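Local coordinates for protein deoxyhypusine hydroxylase (Homo sapiens, PDB 4D50) that hydroxylates the deoxyhypusine side chain of translation initiation factor eIF5A at a peroxo-binding diiron centre, completing the second step of hypusine formation, at residues T8-V20 against T35-I48. Residues are numbered along the deposited sequence; the frame is centred on the assembly and turned at random.
Sequences TEQEVDAIGQTLV and TLRGLGGPGAIAWI. With GAI (guanidine), chain I; GAI (guanidine), chain G.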
# COMPACT_ATOMS: atom_id res chain seq x y z
N THR A 8 1.94 5.14 -27.58
CA THR A 8 1.94 4.80 -26.20
C THR A 8 3.34 5.02 -25.61
O THR A 8 3.48 5.53 -24.49
CB THR A 8 1.48 3.36 -26.01
OG1 THR A 8 0.23 3.17 -26.70
CG2 THR A 8 1.32 3.09 -24.51
N GLU A 9 4.39 4.64 -26.33
CA GLU A 9 5.72 4.85 -25.75
C GLU A 9 6.11 6.35 -25.66
O GLU A 9 6.79 6.74 -24.71
CB GLU A 9 6.79 3.93 -26.38
CG GLU A 9 6.57 2.41 -26.11
CD GLU A 9 6.24 2.01 -24.64
OE1 GLU A 9 6.99 2.35 -23.71
OE2 GLU A 9 5.20 1.34 -24.38
N GLN A 10 5.67 7.17 -26.61
CA GLN A 10 5.77 8.62 -26.47
C GLN A 10 5.09 9.09 -25.18
O GLN A 10 5.67 9.90 -24.42
CB GLN A 10 5.10 9.35 -27.64
CG GLN A 10 5.85 9.29 -28.97
CD GLN A 10 5.32 10.26 -30.03
OE1 GLN A 10 4.25 10.84 -29.92
NE2 GLN A 10 6.09 10.42 -31.08
N GLU A 11 3.87 8.63 -24.93
CA GLU A 11 3.11 9.10 -23.76
C GLU A 11 3.79 8.62 -22.47
O GLU A 11 3.92 9.36 -21.45
CB GLU A 11 1.66 8.65 -23.81
CG GLU A 11 0.83 9.35 -24.88
CD GLU A 11 1.03 10.86 -24.79
OE1 GLU A 11 0.83 11.42 -23.69
OE2 GLU A 11 1.45 11.46 -25.81
N VAL A 12 4.23 7.38 -22.49
CA VAL A 12 5.07 6.89 -21.39
C VAL A 12 6.29 7.77 -21.02
O VAL A 12 6.60 7.99 -19.84
CB VAL A 12 5.51 5.42 -21.64
CG1 VAL A 12 6.57 4.97 -20.65
CG2 VAL A 12 4.32 4.47 -21.56
N ASP A 13 7.04 8.25 -22.01
CA ASP A 13 8.26 9.00 -21.75
C ASP A 13 7.93 10.37 -21.23
O ASP A 13 8.60 10.91 -20.34
CB ASP A 13 9.08 9.10 -23.03
CG ASP A 13 9.64 7.77 -23.43
OD1 ASP A 13 9.70 6.84 -22.56
OD2 ASP A 13 10.01 7.61 -24.63
N ALA A 14 6.85 10.91 -21.74
CA ALA A 14 6.32 12.21 -21.32
C ALA A 14 5.85 12.19 -19.88
O ALA A 14 6.21 13.09 -19.10
CB ALA A 14 5.15 12.59 -22.20
N ILE A 15 5.05 11.18 -19.55
CA ILE A 15 4.56 11.00 -18.18
C ILE A 15 5.74 10.72 -17.23
O ILE A 15 5.80 11.25 -16.10
CB ILE A 15 3.50 9.87 -18.14
CG1 ILE A 15 2.28 10.31 -18.95
CG2 ILE A 15 3.09 9.51 -16.69
CD1 ILE A 15 1.45 9.16 -19.48
N GLY A 16 6.59 9.82 -17.64
CA GLY A 16 7.84 9.56 -16.96
C GLY A 16 8.64 10.80 -16.60
O GLY A 16 9.16 10.92 -15.46
N GLN A 17 8.81 11.71 -17.55
CA GLN A 17 9.53 12.95 -17.23
C GLN A 17 8.85 13.69 -16.12
O GLN A 17 9.53 14.31 -15.31
CB GLN A 17 9.75 13.82 -18.48
CG GLN A 17 11.02 13.39 -19.20
CD GLN A 17 11.01 13.60 -20.71
OE1 GLN A 17 10.01 13.98 -21.31
NE2 GLN A 17 12.16 13.35 -21.33
N THR A 18 7.52 13.66 -16.08
CA THR A 18 6.73 14.38 -15.04
C THR A 18 7.00 13.74 -13.66
O THR A 18 7.39 14.41 -12.78
CB THR A 18 5.28 14.33 -15.33
OG1 THR A 18 5.02 15.00 -16.56
CG2 THR A 18 4.47 14.98 -14.25
N LEU A 19 6.88 12.42 -13.58
CA LEU A 19 7.27 11.69 -12.41
C LEU A 19 8.65 11.98 -11.79
O LEU A 19 8.76 12.09 -10.60
CB LEU A 19 7.15 10.17 -12.67
CG LEU A 19 7.47 9.31 -11.45
CD1 LEU A 19 6.59 9.59 -10.25
CD2 LEU A 19 7.36 7.83 -11.92
N VAL A 20 9.71 12.05 -12.62
CA VAL A 20 11.08 12.12 -12.09
C VAL A 20 11.51 13.58 -11.81
O VAL A 20 12.56 13.79 -11.19
CB VAL A 20 12.13 11.44 -12.95
CG1 VAL A 20 11.79 9.94 -13.16
CG2 VAL A 20 12.34 12.16 -14.29
N THR A 35 -0.59 6.55 -13.62
CA THR A 35 -0.82 6.31 -15.03
C THR A 35 0.21 5.28 -15.53
O THR A 35 -0.17 4.35 -16.24
CB THR A 35 -0.75 7.63 -15.81
OG1 THR A 35 -1.74 8.50 -15.24
CG2 THR A 35 -1.02 7.45 -17.34
N LEU A 36 1.47 5.44 -15.20
CA LEU A 36 2.48 4.48 -15.60
C LEU A 36 2.18 3.11 -15.09
O LEU A 36 2.50 2.14 -15.77
CB LEU A 36 3.87 4.88 -15.18
CG LEU A 36 4.43 6.14 -15.83
CD1 LEU A 36 5.76 6.52 -15.16
CD2 LEU A 36 4.68 5.91 -17.33
N ARG A 37 1.72 3.03 -13.85
CA ARG A 37 1.35 1.74 -13.30
C ARG A 37 0.34 1.02 -14.17
O ARG A 37 0.44 -0.20 -14.39
CB ARG A 37 0.82 1.95 -11.87
CG ARG A 37 0.39 0.69 -11.17
CD ARG A 37 -1.07 0.48 -11.32
NE ARG A 37 -1.64 -0.73 -10.73
CZ ARG A 37 -1.66 -1.89 -11.36
NH1 ARG A 37 -1.03 -2.04 -12.51
NH2 ARG A 37 -2.25 -2.95 -10.80
N GLY A 38 -0.65 1.77 -14.67
CA GLY A 38 -1.68 1.24 -15.57
C GLY A 38 -1.17 0.83 -16.95
O GLY A 38 -1.53 -0.22 -17.50
N LEU A 39 -0.29 1.64 -17.50
CA LEU A 39 0.24 1.39 -18.84
C LEU A 39 1.17 0.23 -18.86
O LEU A 39 1.12 -0.61 -19.75
CB LEU A 39 0.90 2.65 -19.36
CG LEU A 39 -0.04 3.79 -19.61
CD1 LEU A 39 0.70 5.03 -19.97
CD2 LEU A 39 -1.08 3.46 -20.71
N GLY A 40 2.06 0.18 -17.87
CA GLY A 40 2.94 -0.96 -17.82
C GLY A 40 3.99 -0.97 -18.92
O GLY A 40 4.08 -0.04 -19.72
N GLY A 41 4.75 -2.04 -18.91
CA GLY A 41 5.87 -2.16 -19.82
C GLY A 41 7.24 -1.68 -19.33
O GLY A 41 7.38 -1.08 -18.27
N PRO A 42 8.28 -1.95 -20.13
CA PRO A 42 9.67 -1.70 -19.73
C PRO A 42 9.99 -0.23 -19.59
O PRO A 42 10.65 0.11 -18.64
CB PRO A 42 10.51 -2.35 -20.82
CG PRO A 42 9.56 -2.76 -21.90
CD PRO A 42 8.13 -2.68 -21.41
N GLY A 43 9.48 0.64 -20.48
CA GLY A 43 9.68 2.06 -20.34
C GLY A 43 9.11 2.52 -18.98
O GLY A 43 9.76 3.25 -18.20
N ALA A 44 7.90 2.07 -18.71
CA ALA A 44 7.19 2.49 -17.45
C ALA A 44 7.95 2.04 -16.22
O ALA A 44 8.20 2.80 -15.30
CB ALA A 44 5.81 1.95 -17.44
N ILE A 45 8.38 0.80 -16.22
CA ILE A 45 9.18 0.30 -15.10
C ILE A 45 10.48 1.11 -14.89
O ILE A 45 10.88 1.45 -13.75
CB ILE A 45 9.43 -1.21 -15.28
CG1 ILE A 45 8.07 -1.92 -15.10
CG2 ILE A 45 10.42 -1.75 -14.30
CD1 ILE A 45 8.02 -3.41 -15.36
N ALA A 46 11.16 1.48 -15.98
CA ALA A 46 12.38 2.26 -15.88
C ALA A 46 12.21 3.66 -15.32
O ALA A 46 13.02 4.08 -14.52
CB ALA A 46 13.08 2.33 -17.24
N TRP A 47 11.18 4.35 -15.73
CA TRP A 47 10.90 5.67 -15.25
C TRP A 47 10.50 5.62 -13.75
O TRP A 47 10.88 6.47 -12.98
CB TRP A 47 9.78 6.31 -16.05
CG TRP A 47 10.12 6.79 -17.44
CD1 TRP A 47 9.63 6.30 -18.62
CD2 TRP A 47 10.95 7.91 -17.78
NE1 TRP A 47 10.12 7.03 -19.68
CE2 TRP A 47 10.96 8.00 -19.20
CE3 TRP A 47 11.72 8.80 -17.04
CZ2 TRP A 47 11.68 8.98 -19.88
CZ3 TRP A 47 12.45 9.79 -17.71
CH2 TRP A 47 12.44 9.85 -19.13
N ILE A 48 9.76 4.61 -13.36
CA ILE A 48 9.30 4.47 -11.93
C ILE A 48 10.55 4.21 -11.08
O ILE A 48 10.70 4.71 -9.98
CB ILE A 48 8.28 3.33 -11.77
CG1 ILE A 48 6.93 3.67 -12.45
CG2 ILE A 48 8.00 2.99 -10.31
CD1 ILE A 48 5.95 2.55 -12.45
C GAI I . 8.26 -5.65 -19.13
N1 GAI I . 8.88 -6.72 -19.06
N2 GAI I . 8.74 -4.59 -18.47
N3 GAI I . 7.11 -5.59 -19.81
C GAI G . 5.33 -2.80 -23.61
N1 GAI G . 6.16 -2.11 -24.24
N2 GAI G . 4.20 -2.23 -23.18
N3 GAI G . 5.53 -4.11 -23.40
O HOH W 1 6.25 0.96 -20.92
O HOH W 2 3.05 0.65 -22.19
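W47 NE1 donates to D13 OD1 at 2.9 Å, and an N-H...O angle of 169° shows the bond to be nearly straight. The acceptor lies in the indole plane but is met on its anti side, somewhat out of the carboxylate plane. This bond ties helix 3-20, at the N-terminal end of the HEAT-like alpha-solenoid, to the hairpin of helices 26-39 and 42-50. Segment 8-20 runs 7° from parallel to 42-48 and roughly antiparallel to 35-39.

The W47 ring lies along the backbone of 8-20 as a knob among D13, G16, Q17 and V20. G16 CA sits over one face, 3.8 Å from the five-membered ring centroid, in a CH-pi contact; a beta carbon on G16 would fall 2.4 Å from W47 CD2, a clash. V20 CG1 approaches the ring edge, and Q17 CG reaches W47 CH2 at 3.8 Å. Replacing W47 by an alanine is likely to leave D13 OD1 without this donor and to open a gap beside G16.

Deeper in, V12 fills a hole among L36, L39, G43 and A44: its CG1, anti to the backbone N (chi1 170°), reaches A44 N at 3.7 Å. L36 answers as a knob among V12, I15, G16 and L19, with I15 CG2 touching L36 CG at 3.7 Å.

At the hairpin turn, G40 takes positive phi, and two waters lie between its O and the E9 carboxylate, within bonding distance of both. One, 2.7 Å from G40 O, also accepts from A44 N; the other, on the E9 OE2 side, accepts from N2 of a bound guanidine at 3.3 Å.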